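Local coordinates for protein pyroglutatmate porin OpdO (Pseudomonas aeruginosa, PDB 3SZV) that probably acts as an outer-membrane porin of the OprD family, forming a beta-barrel channel that lets small carboxylate solutes cross the membrane, at residues S26-F32 and A51-R57; L142-G148 and L166-N172; A204-H210 and F222-T228; G276-I280 and Y295-F299. All blocks are in the same frame, centred on the assembly; numbering follows the deposited sequence.

Interaction 1 of 4, residues S26-F32 and A51-R57. With C8E ((hydroxyethyloxy)tri(ethyloxy)octane), chain C.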
# COMPACT_ATOMS: atom_id res chain seq x y z
N SER A 26 -18.91 -0.25 9.11
CA SER A 26 -18.01 -0.39 10.24
C SER A 26 -17.49 0.97 10.67
O SER A 26 -17.47 1.94 9.90
CB SER A 26 -16.83 -1.30 9.88
OG SER A 26 -16.03 -0.71 8.87
N LEU A 27 -17.05 1.05 11.92
CA LEU A 27 -16.42 2.26 12.43
C LEU A 27 -15.07 1.89 13.01
O LEU A 27 -14.97 0.98 13.84
CB LEU A 27 -17.28 2.91 13.50
CG LEU A 27 -16.65 4.11 14.21
CD1 LEU A 27 -16.39 5.23 13.23
CD2 LEU A 27 -17.55 4.58 15.35
N GLU A 28 -14.03 2.59 12.57
CA GLU A 28 -12.71 2.38 13.13
C GLU A 28 -12.23 3.63 13.87
O GLU A 28 -12.39 4.75 13.39
CB GLU A 28 -11.68 2.00 12.04
CG GLU A 28 -10.29 1.79 12.62
CD GLU A 28 -9.24 1.52 11.56
OE1 GLU A 28 -9.59 1.46 10.37
OE2 GLU A 28 -8.06 1.36 11.94
N LEU A 29 -11.66 3.41 15.06
CA LEU A 29 -11.05 4.49 15.82
C LEU A 29 -9.55 4.28 15.78
O LEU A 29 -9.08 3.16 15.97
CB LEU A 29 -11.52 4.45 17.27
CG LEU A 29 -12.84 5.13 17.65
CD1 LEU A 29 -13.93 4.90 16.61
CD2 LEU A 29 -13.30 4.67 19.03
N ARG A 30 -8.80 5.35 15.54
CA ARG A 30 -7.35 5.27 15.53
C ARG A 30 -6.76 6.40 16.33
O ARG A 30 -7.12 7.56 16.14
CB ARG A 30 -6.82 5.39 14.11
CG ARG A 30 -7.07 4.21 13.26
CD ARG A 30 -6.27 4.37 12.00
NE ARG A 30 -6.70 3.42 11.00
CZ ARG A 30 -6.28 3.44 9.74
NH1 ARG A 30 -5.41 4.35 9.34
NH2 ARG A 30 -6.73 2.52 8.90
N ASN A 31 -5.84 6.06 17.22
CA ASN A 31 -5.13 7.06 17.97
C ASN A 31 -3.66 6.87 17.61
O ASN A 31 -3.10 5.78 17.80
CB ASN A 31 -5.38 6.87 19.47
CG ASN A 31 -4.77 7.98 20.29
OD1 ASN A 31 -3.62 7.89 20.72
ND2 ASN A 31 -5.53 9.05 20.51
N PHE A 32 -3.05 7.92 17.10
CA PHE A 32 -1.75 7.80 16.46
C PHE A 32 -0.76 8.79 17.07
O PHE A 32 -1.01 9.99 17.09
CB PHE A 32 -1.89 8.09 14.96
CG PHE A 32 -0.78 7.53 14.12
CD1 PHE A 32 -1.01 6.43 13.30
CD2 PHE A 32 0.48 8.10 14.12
CE1 PHE A 32 0.00 5.91 12.52
CE2 PHE A 32 1.50 7.58 13.34
CZ PHE A 32 1.26 6.48 12.54
N ALA A 51 -2.60 12.42 17.33
CA ALA A 51 -3.87 12.69 16.68
C ALA A 51 -4.88 11.56 16.86
O ALA A 51 -4.51 10.41 17.09
CB ALA A 51 -3.66 12.99 15.20
N GLN A 52 -6.15 11.91 16.76
CA GLN A 52 -7.24 10.95 16.85
C GLN A 52 -8.03 10.93 15.54
O GLN A 52 -8.36 11.98 14.99
CB GLN A 52 -8.19 11.32 18.00
CG GLN A 52 -9.42 10.43 18.09
CD GLN A 52 -9.07 9.00 18.47
OE1 GLN A 52 -8.23 8.76 19.34
NE2 GLN A 52 -9.72 8.04 17.81
N GLY A 53 -8.34 9.73 15.07
CA GLY A 53 -9.06 9.58 13.82
C GLY A 53 -10.27 8.69 13.93
O GLY A 53 -10.35 7.81 14.79
N PHE A 54 -11.23 8.91 13.03
CA PHE A 54 -12.43 8.10 12.93
C PHE A 54 -12.61 7.76 11.47
O PHE A 54 -12.47 8.62 10.60
CB PHE A 54 -13.66 8.87 13.42
CG PHE A 54 -13.56 9.33 14.84
CD1 PHE A 54 -14.13 8.60 15.87
CD2 PHE A 54 -12.89 10.50 15.16
CE1 PHE A 54 -14.04 9.02 17.18
CE2 PHE A 54 -12.79 10.93 16.47
CZ PHE A 54 -13.37 10.19 17.48
N LEU A 55 -12.92 6.50 11.20
CA LEU A 55 -13.13 6.04 9.84
C LEU A 55 -14.44 5.27 9.77
O LEU A 55 -14.57 4.20 10.36
CB LEU A 55 -11.98 5.13 9.40
CG LEU A 55 -10.57 5.75 9.48
CD1 LEU A 55 -9.94 5.62 10.87
CD2 LEU A 55 -9.70 5.07 8.45
N LEU A 56 -15.41 5.83 9.05
CA LEU A 56 -16.71 5.19 8.88
C LEU A 56 -16.76 4.62 7.47
O LEU A 56 -16.61 5.36 6.49
CB LEU A 56 -17.82 6.21 9.07
CG LEU A 56 -19.24 5.67 8.89
CD1 LEU A 56 -19.63 4.75 10.05
CD2 LEU A 56 -20.23 6.83 8.78
N ARG A 57 -16.95 3.31 7.36
CA ARG A 57 -17.00 2.64 6.06
C ARG A 57 -18.39 2.05 5.82
O ARG A 57 -18.90 1.30 6.64
CB ARG A 57 -15.95 1.52 6.01
CG ARG A 57 -14.50 2.00 6.07
CD ARG A 57 -13.53 0.82 6.19
NE ARG A 57 -12.12 1.21 6.14
CZ ARG A 57 -11.34 1.39 7.20
NH1 ARG A 57 -11.81 1.21 8.43
NH2 ARG A 57 -10.07 1.74 7.03
C1 C8E C . -17.35 21.20 2.77
C2 C8E C . -17.70 19.93 3.54
C3 C8E C . -18.47 18.96 2.66
C4 C8E C . -19.19 17.91 3.51
C5 C8E C . -18.20 17.12 4.35
C6 C8E C . -18.87 16.07 5.23
C7 C8E C . -17.83 15.32 6.06
C8 C8E C . -18.38 14.06 6.73
O9 C8E C . -17.40 13.48 7.58
C10 C8E C . -17.89 12.34 8.28
C11 C8E C . -16.82 11.76 9.21
O12 C8E C . -17.31 10.62 9.88
C13 C8E C . -16.30 9.85 10.50
C16 C8E C . -17.34 9.47 14.40
C17 C8E C . -18.04 10.76 14.82
O18 C8E C . -17.69 11.10 16.15
C19 C8E C . -16.46 11.78 16.22
C20 C8E C . -16.72 13.28 16.16
O21 C8E C . -16.22 13.90 17.32
O HOH W 1 -14.30 1.51 9.34
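This contact is the body of a beta hairpin in the wall of the OprD-family barrel, made by antiparallel strands 24-38 and 49-59; the axes of segments 26-32 and 51-57 approach to 4.7 Å, at 165°. The register is unbroken over seven pairs. In the hydrogen-bonded pair Glu28-Leu55, Glu28 N reaches Leu55 O at 2.8 Å and Leu55 N reaches Glu28 O at 2.9 Å. The face carrying Ser26, Glu28, Arg30, Leu55 and Arg57 is charged: Glu28 OE1 forms a salt bridge with Arg57 NH1 at 3.0 Å, and Glu28 OE2 one with Arg30 NE at 2.6 Å. One carboxylate thus bridges two arginines. Arg30 NH2 and Arg57 NH2 lie 3.9 Å apart; Arg30 has a second acid partner in Asp138. A water accepts from Arg57 NH1 (2.7 Å) and donates to Leu55 O (2.9 Å). The other face is mainly apolar, with Leu29 CD1 3.8 Å from Phe54 CD1 and a detergent carbon, C16, 3.6 Å from Phe54 CD1, as expected of a lipid-facing surface. Alternation of a charged inward face with a largely apolar face touched by detergent is the signature of a transmembrane porin barrel.

Interaction 2 of 4, residues L142-G148 and L166-N172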
# COMPACT_ATOMS: atom_id res chain seq x y z
N LEU A 142 -5.08 8.54 8.70
CA LEU A 142 -6.19 8.36 7.77
C LEU A 142 -5.64 7.97 6.41
O LEU A 142 -4.53 8.37 6.04
CB LEU A 142 -7.02 9.65 7.67
CG LEU A 142 -7.63 10.13 8.99
CD1 LEU A 142 -8.19 11.53 8.85
CD2 LEU A 142 -8.71 9.16 9.48
N PRO A 143 -6.38 7.17 5.65
CA PRO A 143 -5.83 6.63 4.40
C PRO A 143 -5.66 7.66 3.28
O PRO A 143 -6.41 8.65 3.19
CB PRO A 143 -6.87 5.58 3.97
CG PRO A 143 -8.15 6.02 4.68
CD PRO A 143 -7.70 6.60 5.98
N GLU A 144 -4.67 7.43 2.42
CA GLU A 144 -4.63 8.08 1.12
C GLU A 144 -5.82 7.59 0.27
O GLU A 144 -6.21 6.42 0.35
CB GLU A 144 -3.31 7.73 0.42
CG GLU A 144 -3.12 8.37 -0.95
CD GLU A 144 -1.84 7.95 -1.64
OE1 GLU A 144 -1.32 6.87 -1.32
OE2 GLU A 144 -1.34 8.71 -2.50
N LEU A 145 -6.40 8.48 -0.53
CA LEU A 145 -7.44 8.10 -1.49
C LEU A 145 -7.03 8.61 -2.87
O LEU A 145 -6.35 9.63 -2.99
CB LEU A 145 -8.80 8.71 -1.13
CG LEU A 145 -9.39 8.29 0.21
CD1 LEU A 145 -10.65 9.10 0.49
CD2 LEU A 145 -9.69 6.81 0.20
N PHE A 146 -7.44 7.88 -3.90
CA PHE A 146 -7.35 8.40 -5.26
C PHE A 146 -8.75 8.68 -5.76
O PHE A 146 -9.72 8.06 -5.32
CB PHE A 146 -6.68 7.39 -6.19
CG PHE A 146 -5.31 6.98 -5.76
CD1 PHE A 146 -5.02 5.66 -5.45
CD2 PHE A 146 -4.30 7.93 -5.69
CE1 PHE A 146 -3.73 5.28 -5.07
CE2 PHE A 146 -2.99 7.55 -5.31
CZ PHE A 146 -2.73 6.23 -4.99
N ARG A 147 -8.87 9.64 -6.67
CA ARG A 147 -10.11 9.85 -7.40
C ARG A 147 -9.96 9.21 -8.77
O ARG A 147 -8.98 9.46 -9.47
CB ARG A 147 -10.41 11.34 -7.55
CG ARG A 147 -11.84 11.60 -8.04
CD ARG A 147 -12.15 13.07 -8.18
NE ARG A 147 -11.73 13.59 -9.48
CZ ARG A 147 -12.21 14.70 -10.02
NH1 ARG A 147 -13.12 15.42 -9.37
NH2 ARG A 147 -11.79 15.08 -11.22
N GLY A 148 -10.91 8.37 -9.15
CA GLY A 148 -10.84 7.78 -10.47
C GLY A 148 -11.78 6.62 -10.68
O GLY A 148 -12.78 6.47 -9.97
N LEU A 166 -6.92 7.34 -12.96
CA LEU A 166 -6.96 8.16 -11.76
C LEU A 166 -6.65 9.59 -12.14
O LEU A 166 -5.80 9.83 -13.00
CB LEU A 166 -5.91 7.70 -10.74
CG LEU A 166 -5.81 6.21 -10.45
CD1 LEU A 166 -4.67 5.92 -9.47
CD2 LEU A 166 -7.15 5.65 -9.94
N ASP A 167 -7.32 10.55 -11.51
CA ASP A 167 -6.98 11.93 -11.81
C ASP A 167 -6.68 12.82 -10.61
O ASP A 167 -6.37 13.99 -10.78
CB ASP A 167 -7.98 12.58 -12.77
CG ASP A 167 -9.34 12.80 -12.16
OD1 ASP A 167 -9.52 12.51 -10.96
OD2 ASP A 167 -10.22 13.31 -12.90
N ARG A 168 -6.77 12.26 -9.41
CA ARG A 168 -6.42 13.01 -8.20
C ARG A 168 -5.83 12.11 -7.14
O ARG A 168 -6.14 10.91 -7.09
CB ARG A 168 -7.64 13.69 -7.57
CG ARG A 168 -8.45 14.59 -8.49
CD ARG A 168 -7.79 15.94 -8.68
NE ARG A 168 -8.70 16.86 -9.36
CZ ARG A 168 -8.76 17.00 -10.68
NH1 ARG A 168 -7.97 16.28 -11.47
NH2 ARG A 168 -9.63 17.86 -11.22
N ASN A 169 -5.05 12.73 -6.25
CA ASN A 169 -4.44 12.10 -5.08
C ASN A 169 -4.89 12.89 -3.86
O ASN A 169 -4.68 14.10 -3.80
CB ASN A 169 -2.92 12.21 -5.25
CG ASN A 169 -2.12 11.34 -4.28
OD1 ASN A 169 -0.88 11.29 -4.40
ND2 ASN A 169 -2.77 10.67 -3.36
N LYS A 170 -5.52 12.23 -2.89
CA LYS A 170 -5.72 12.85 -1.59
C LYS A 170 -4.70 12.26 -0.63
O LYS A 170 -4.83 11.11 -0.23
CB LYS A 170 -7.13 12.61 -1.04
CG LYS A 170 -7.37 13.33 0.30
CD LYS A 170 -8.43 12.66 1.17
CE LYS A 170 -7.95 11.32 1.73
NZ LYS A 170 -6.87 11.46 2.74
N LEU A 171 -3.68 13.04 -0.30
CA LEU A 171 -2.65 12.54 0.59
C LEU A 171 -3.26 12.10 1.91
O LEU A 171 -4.30 12.62 2.35
CB LEU A 171 -1.58 13.60 0.84
CG LEU A 171 -0.87 14.12 -0.41
CD1 LEU A 171 0.11 15.23 -0.02
CD2 LEU A 171 -0.15 13.01 -1.16
N ASN A 172 -2.62 11.13 2.56
CA ASN A 172 -3.13 10.65 3.84
C ASN A 172 -3.43 11.77 4.84
O ASN A 172 -4.42 11.70 5.56
CB ASN A 172 -2.20 9.58 4.45
CG ASN A 172 -0.74 9.97 4.44
OD1 ASN A 172 -0.39 11.15 4.41
ND2 ASN A 172 0.14 8.97 4.48
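A short antiparallel strand pairing, interrupted by a classic beta bulge, joins the end of the loop that follows strand 120-124, and short strand 145-147, to barrel strand 159-170. Strand 145-147 and segment 166-170 approach to 4.7 Å at 151°. Regular pairing is seen at Leu145-Lys170, where Leu145 N donates to Lys170 O (3.1 Å) and Lys170 N to Leu145 O (2.7 Å). At the bulge the register slips by one: Arg147 N bonds to Arg168 O at 3.0 Å, while Arg147 O receives Asp167 N at 2.8 Å, so both Asp167 and Arg168 face Arg147. Gly148 follows, where the chain turns a corner; its backbone angles (167/-159) call for glycine, and a CB would strike Leu166 CA. On the face of Phe146, the CD1 methyl of Leu166 sits 4.2 Å from the ring centroid, a CH-pi contact over the ring. Ahead of strand 145-147 the loop is held by Lys170 NZ, which bonds to Pro143 O at 2.9 Å, and Asn169 ND2 donates to Glu144 OE2 at 2.6 Å. The guanidinium of Arg147 stacks on that of Arg168, centres 4.2 Å apart, their like charges offset by Asp167: Arg147 NE meets Asp167 OD1 and Arg147 NH2 meets Asp167 OD2, each at 2.9 Å.

Interaction 3 of 4, residues A204-H210 and F222-T228. With C8E ((hydroxyethyloxy)tri(ethyloxy)octane), chain B; C8E ((hydroxyethyloxy)tri(ethyloxy)octane), chain H.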
# COMPACT_ATOMS: atom_id res chain seq x y z
N ALA A 204 0.75 -22.96 -8.06
CA ALA A 204 1.83 -22.40 -7.23
C ALA A 204 2.52 -21.17 -7.84
O ALA A 204 3.20 -20.42 -7.13
CB ALA A 204 2.87 -23.46 -6.92
N LEU A 205 2.35 -20.97 -9.14
CA LEU A 205 3.13 -19.97 -9.85
C LEU A 205 2.25 -18.93 -10.54
O LEU A 205 1.39 -19.28 -11.34
CB LEU A 205 4.02 -20.66 -10.90
CG LEU A 205 4.97 -19.77 -11.69
CD1 LEU A 205 6.03 -19.17 -10.77
CD2 LEU A 205 5.61 -20.58 -12.82
N THR A 206 2.47 -17.66 -10.20
CA THR A 206 1.68 -16.56 -10.73
C THR A 206 2.56 -15.52 -11.41
O THR A 206 3.51 -15.02 -10.82
CB THR A 206 0.88 -15.88 -9.60
OG1 THR A 206 0.05 -16.86 -8.98
CG2 THR A 206 -0.01 -14.77 -10.16
N ALA A 207 2.23 -15.22 -12.66
CA ALA A 207 2.99 -14.26 -13.46
C ALA A 207 2.17 -12.99 -13.59
O ALA A 207 0.96 -13.05 -13.81
CB ALA A 207 3.25 -14.84 -14.84
N SER A 208 2.83 -11.84 -13.47
CA SER A 208 2.13 -10.57 -13.53
C SER A 208 2.81 -9.62 -14.51
O SER A 208 4.03 -9.59 -14.61
CB SER A 208 2.07 -9.92 -12.15
OG SER A 208 1.29 -10.71 -11.26
N LEU A 209 1.99 -8.87 -15.25
CA LEU A 209 2.50 -7.85 -16.16
C LEU A 209 1.56 -6.65 -16.08
O LEU A 209 0.36 -6.77 -16.36
CB LEU A 209 2.58 -8.41 -17.58
CG LEU A 209 3.15 -7.46 -18.63
CD1 LEU A 209 4.64 -7.21 -18.37
CD2 LEU A 209 2.94 -8.04 -20.01
N HIS A 210 2.10 -5.50 -15.68
CA HIS A 210 1.33 -4.26 -15.53
C HIS A 210 2.02 -3.14 -16.28
O HIS A 210 3.25 -3.02 -16.23
CB HIS A 210 1.21 -3.88 -14.05
CG HIS A 210 0.33 -4.81 -13.27
ND1 HIS A 210 -0.86 -4.41 -12.69
CD2 HIS A 210 0.45 -6.13 -13.01
CE1 HIS A 210 -1.42 -5.45 -12.09
NE2 HIS A 210 -0.64 -6.50 -12.26
N PHE A 222 5.87 -3.17 -15.26
CA PHE A 222 6.28 -4.10 -14.20
C PHE A 222 6.00 -5.52 -14.64
O PHE A 222 4.92 -5.84 -15.14
CB PHE A 222 5.49 -3.80 -12.91
CG PHE A 222 5.57 -4.89 -11.85
CD1 PHE A 222 6.52 -4.81 -10.85
CD2 PHE A 222 4.72 -5.98 -11.88
CE1 PHE A 222 6.61 -5.82 -9.88
CE2 PHE A 222 4.79 -6.98 -10.91
CZ PHE A 222 5.74 -6.89 -9.91
N ALA A 223 6.99 -6.39 -14.45
CA ALA A 223 6.78 -7.83 -14.61
C ALA A 223 7.13 -8.50 -13.29
O ALA A 223 8.09 -8.12 -12.64
CB ALA A 223 7.63 -8.39 -15.74
N GLY A 224 6.34 -9.49 -12.90
CA GLY A 224 6.59 -10.19 -11.66
C GLY A 224 6.31 -11.67 -11.78
O GLY A 224 5.50 -12.10 -12.60
N LEU A 225 7.01 -12.46 -10.97
CA LEU A 225 6.77 -13.90 -10.93
C LEU A 225 6.80 -14.26 -9.47
O LEU A 225 7.77 -13.95 -8.77
CB LEU A 225 7.88 -14.64 -11.69
CG LEU A 225 7.63 -16.09 -12.08
CD1 LEU A 225 6.37 -16.22 -12.94
CD2 LEU A 225 8.84 -16.66 -12.81
N VAL A 226 5.75 -14.92 -8.98
CA VAL A 226 5.67 -15.28 -7.58
C VAL A 226 5.35 -16.76 -7.48
O VAL A 226 4.34 -17.24 -8.01
CB VAL A 226 4.58 -14.48 -6.84
CG1 VAL A 226 4.49 -14.91 -5.40
CG2 VAL A 226 4.88 -12.98 -6.93
N HIS A 227 6.23 -17.49 -6.81
CA HIS A 227 6.07 -18.92 -6.61
C HIS A 227 5.85 -19.21 -5.14
O HIS A 227 6.60 -18.75 -4.28
CB HIS A 227 7.30 -19.68 -7.11
CG HIS A 227 7.17 -21.16 -6.95
ND1 HIS A 227 7.81 -21.86 -5.94
CD2 HIS A 227 6.47 -22.08 -7.65
CE1 HIS A 227 7.51 -23.14 -6.04
NE2 HIS A 227 6.69 -23.30 -7.07
N THR A 228 4.81 -19.98 -4.86
CA THR A 228 4.51 -20.31 -3.48
C THR A 228 4.62 -21.82 -3.29
O THR A 228 3.88 -22.59 -3.91
CB THR A 228 3.11 -19.81 -3.09
OG1 THR A 228 3.05 -18.39 -3.24
CG2 THR A 228 2.79 -20.17 -1.64
C3 C8E B . -1.47 -1.17 -21.09
C4 C8E B . -1.91 -2.58 -21.47
C5 C8E B . -1.10 -3.63 -20.72
C6 C8E B . -1.74 -5.01 -20.86
C7 C8E B . -1.66 -5.77 -19.55
C8 C8E B . -0.83 -7.04 -19.68
O9 C8E B . -1.67 -8.16 -19.49
C10 C8E B . -0.98 -9.38 -19.62
C11 C8E B . -1.06 -10.08 -18.27
O12 C8E B . -0.90 -11.47 -18.39
C13 C8E B . -0.34 -12.03 -17.23
C14 C8E B . 0.87 -12.89 -17.57
O15 C8E B . 2.01 -12.08 -17.48
C16 C8E B . 3.02 -12.42 -18.40
C17 C8E B . 4.33 -11.94 -17.80
O18 C8E B . 5.02 -12.98 -17.15
C19 C8E B . 6.35 -12.61 -16.89
C20 C8E B . 6.88 -13.31 -15.65
O21 C8E B . 8.29 -13.35 -15.73
O12 C8E H . 18.45 -8.66 -13.36
C13 C8E H . 17.24 -8.67 -14.07
C14 C8E H . 16.40 -9.90 -13.71
O15 C8E H . 15.04 -9.61 -13.98
C16 C8E H . 14.12 -10.33 -13.19
C17 C8E H . 13.15 -11.07 -14.10
O18 C8E H . 12.11 -11.65 -13.34
C19 C8E H . 11.09 -10.72 -13.02
C20 C8E H . 9.78 -11.14 -13.69
O21 C8E H . 10.05 -12.11 -14.69
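Phe222, Ala204 and Leu205 lose the most surface here (80, 67 and 59 Å²); Phe222 and Leu205 sit in the end pairs of a regular antiparallel ladder, and Ala204 lies just before it. Phe222 pairs with His210 through two backbone bonds, Phe222 N to His210 O at 2.8 Å and His210 N to Phe222 O at 2.9 Å. Its t rotamer carries the ring along its own strand, so that Phe222 CE2 lies 4.2 Å from Ser208 CB; Gly224 is needed beneath it, since a CB there would fall 2.8 Å from Phe222 CZ. At the far end Ala204 O accepts Thr228 N at 2.8 Å. Leu205 points to the other face, where Leu205 CD1 meets Leu225 CD1 at 3.7 Å, and Ala207 CB is 3.5 Å from O18 of a bound detergent. On the side of the sheet that carries Phe222, Ser208 OG and His210 NE2 both bond to Asp198 OD1. Segments 205-210 and 222-228, axes 4.6 Å apart at 170°, belong to the beta hairpin of strands 205-214 and 218-230, its two-faced wall typical of an outer-membrane barrel.

Interaction 4 of 4, residues G276-I280 and Y295-F299. With C8E ((hydroxyethyloxy)tri(ethyloxy)octane), chain G.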
# COMPACT_ATOMS: atom_id res chain seq x y z
N GLY A 276 15.77 -10.43 1.25
CA GLY A 276 15.46 -9.63 0.08
C GLY A 276 16.70 -9.05 -0.56
O GLY A 276 17.70 -8.77 0.10
N TYR A 277 16.63 -8.85 -1.87
CA TYR A 277 17.68 -8.17 -2.61
C TYR A 277 17.03 -7.20 -3.57
O TYR A 277 16.03 -7.53 -4.21
CB TYR A 277 18.52 -9.18 -3.40
CG TYR A 277 19.56 -8.51 -4.28
CD1 TYR A 277 20.71 -7.98 -3.73
CD2 TYR A 277 19.36 -8.37 -5.64
CE1 TYR A 277 21.66 -7.36 -4.53
CE2 TYR A 277 20.29 -7.75 -6.44
CZ TYR A 277 21.43 -7.24 -5.88
OH TYR A 277 22.37 -6.62 -6.68
N GLN A 278 17.60 -6.01 -3.68
CA GLN A 278 17.05 -4.99 -4.56
C GLN A 278 18.16 -4.25 -5.27
O GLN A 278 19.17 -3.91 -4.66
CB GLN A 278 16.17 -4.03 -3.76
CG GLN A 278 15.44 -2.99 -4.56
CD GLN A 278 14.34 -2.37 -3.72
OE1 GLN A 278 13.31 -3.01 -3.45
NE2 GLN A 278 14.57 -1.14 -3.24
N ARG A 279 17.98 -4.00 -6.57
CA ARG A 279 18.97 -3.28 -7.35
C ARG A 279 18.29 -2.25 -8.21
O ARG A 279 17.48 -2.57 -9.08
CB ARG A 279 19.80 -4.23 -8.22
CG ARG A 279 20.90 -3.52 -9.02
CD ARG A 279 21.83 -2.73 -8.10
N ILE A 280 18.62 -0.99 -7.95
CA ILE A 280 18.13 0.13 -8.74
C ILE A 280 19.22 0.51 -9.73
O ILE A 280 20.40 0.56 -9.37
CB ILE A 280 17.83 1.35 -7.83
CG1 ILE A 280 17.01 0.95 -6.59
CG2 ILE A 280 17.12 2.45 -8.62
CD1 ILE A 280 15.64 0.29 -6.88
N TYR A 295 6.19 -0.37 -5.06
CA TYR A 295 6.13 -1.82 -4.97
C TYR A 295 7.54 -2.42 -4.99
O TYR A 295 7.88 -3.25 -5.85
CB TYR A 295 5.27 -2.38 -6.10
CG TYR A 295 4.72 -3.77 -5.86
CD1 TYR A 295 3.92 -4.03 -4.76
CD2 TYR A 295 4.96 -4.80 -6.75
CE1 TYR A 295 3.39 -5.31 -4.55
CE2 TYR A 295 4.44 -6.07 -6.55
CZ TYR A 295 3.67 -6.31 -5.45
OH TYR A 295 3.15 -7.58 -5.25
N LEU A 296 8.33 -2.02 -4.00
CA LEU A 296 9.73 -2.42 -3.88
C LEU A 296 9.88 -3.39 -2.73
O LEU A 296 9.33 -3.17 -1.65
CB LEU A 296 10.62 -1.21 -3.65
CG LEU A 296 10.72 -0.24 -4.83
CD1 LEU A 296 11.41 1.04 -4.39
CD2 LEU A 296 11.46 -0.88 -6.03
N VAL A 297 10.61 -4.48 -2.95
CA VAL A 297 10.74 -5.48 -1.90
C VAL A 297 11.40 -4.94 -0.64
O VAL A 297 11.13 -5.43 0.46
CB VAL A 297 11.47 -6.78 -2.37
CG1 VAL A 297 10.73 -7.45 -3.56
CG2 VAL A 297 12.96 -6.52 -2.68
N ASN A 298 12.30 -3.95 -0.78
CA ASN A 298 12.98 -3.40 0.38
C ASN A 298 12.44 -2.05 0.85
O ASN A 298 13.10 -1.32 1.59
CB ASN A 298 14.50 -3.33 0.11
CG ASN A 298 15.16 -4.71 0.09
OD1 ASN A 298 14.56 -5.72 0.48
ND2 ASN A 298 16.42 -4.76 -0.35
N PHE A 299 11.20 -1.73 0.45
CA PHE A 299 10.49 -0.57 0.98
C PHE A 299 9.95 -0.94 2.36
O PHE A 299 9.15 -1.88 2.49
CB PHE A 299 9.36 -0.16 0.03
CG PHE A 299 8.29 0.71 0.64
CD1 PHE A 299 8.59 1.97 1.15
CD2 PHE A 299 6.97 0.30 0.63
CE1 PHE A 299 7.58 2.78 1.69
CE2 PHE A 299 5.96 1.10 1.16
CZ PHE A 299 6.27 2.34 1.68
C11 C8E G . 26.91 -8.81 -4.38
O12 C8E G . 26.27 -9.63 -5.34
C13 C8E G . 24.89 -9.72 -5.07
C14 C8E G . 24.13 -9.69 -6.38
O15 C8E G . 23.46 -10.91 -6.55
C16 C8E G . 22.07 -10.77 -6.30
C17 C8E G . 21.55 -12.07 -5.71
O18 C8E G . 20.15 -12.00 -5.62
C19 C8E G . 19.52 -12.52 -6.76
C20 C8E G . 18.21 -13.17 -6.31
O21 C8E G . 17.73 -14.05 -7.31
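Here a loop is anchored against the barrel wall: the type I beta turn Leu296-Phe299, closed by Phe299 N to Leu296 O at 3.2 Å, packs on strand 271-281. Gln278 supplies the anchor. Its chi1 (-175°) and chi2 (165°) are both t, extending the side chain from the strand to the turn, while chi3 of -72° sets the amide so that its NE2 can bond to Phe305 O and Asp304 O. Asn298, with chi1 m (-71°), directs its amide back to the wall, where Asn298 OD1 and ND2 bond to Gln314 and Ser312; its ND2 comes within 3.5 Å of Gln278 CB. Gly276 accommodates this amide, because a CB there would lie 2.8 Å from Asn298 OD1. Val297, also m, puts CG2 at 3.6 Å from Tyr277 O. Tyr277 itself, chi1 t, points away from the turn and offers a ring face to a detergent molecule, Tyr277 CE2 to its C16 measuring 3.5 Å. The direct polar link between strand and turn is Asn298 N donating to Gln278 OE1, 3.0 Å at 167°.

How the interactions relate
From the N terminus, the four contacts occur in series: each closes its loop before the next opens, so none nest or cross. Interactions 1 and 3 each close a hairpin of neighbouring barrel strands, and their centres stand 35 Å apart on opposite sides of the chain's centre. Interaction 2 closes a loop made mostly of strand, and interaction 4 fastens part of the connection between strands 271-281 and 311-320 back onto the wall. Two direct joints link them in pairs: Leu55 CD2 of interaction 1 packs on Pro143 CD of interaction 2 at 3.5 Å, and Phe222 CE1 of interaction 3 meets Tyr295 CD2 of interaction 4 at 3.7 Å. All four reach one continuous antiparallel sheet.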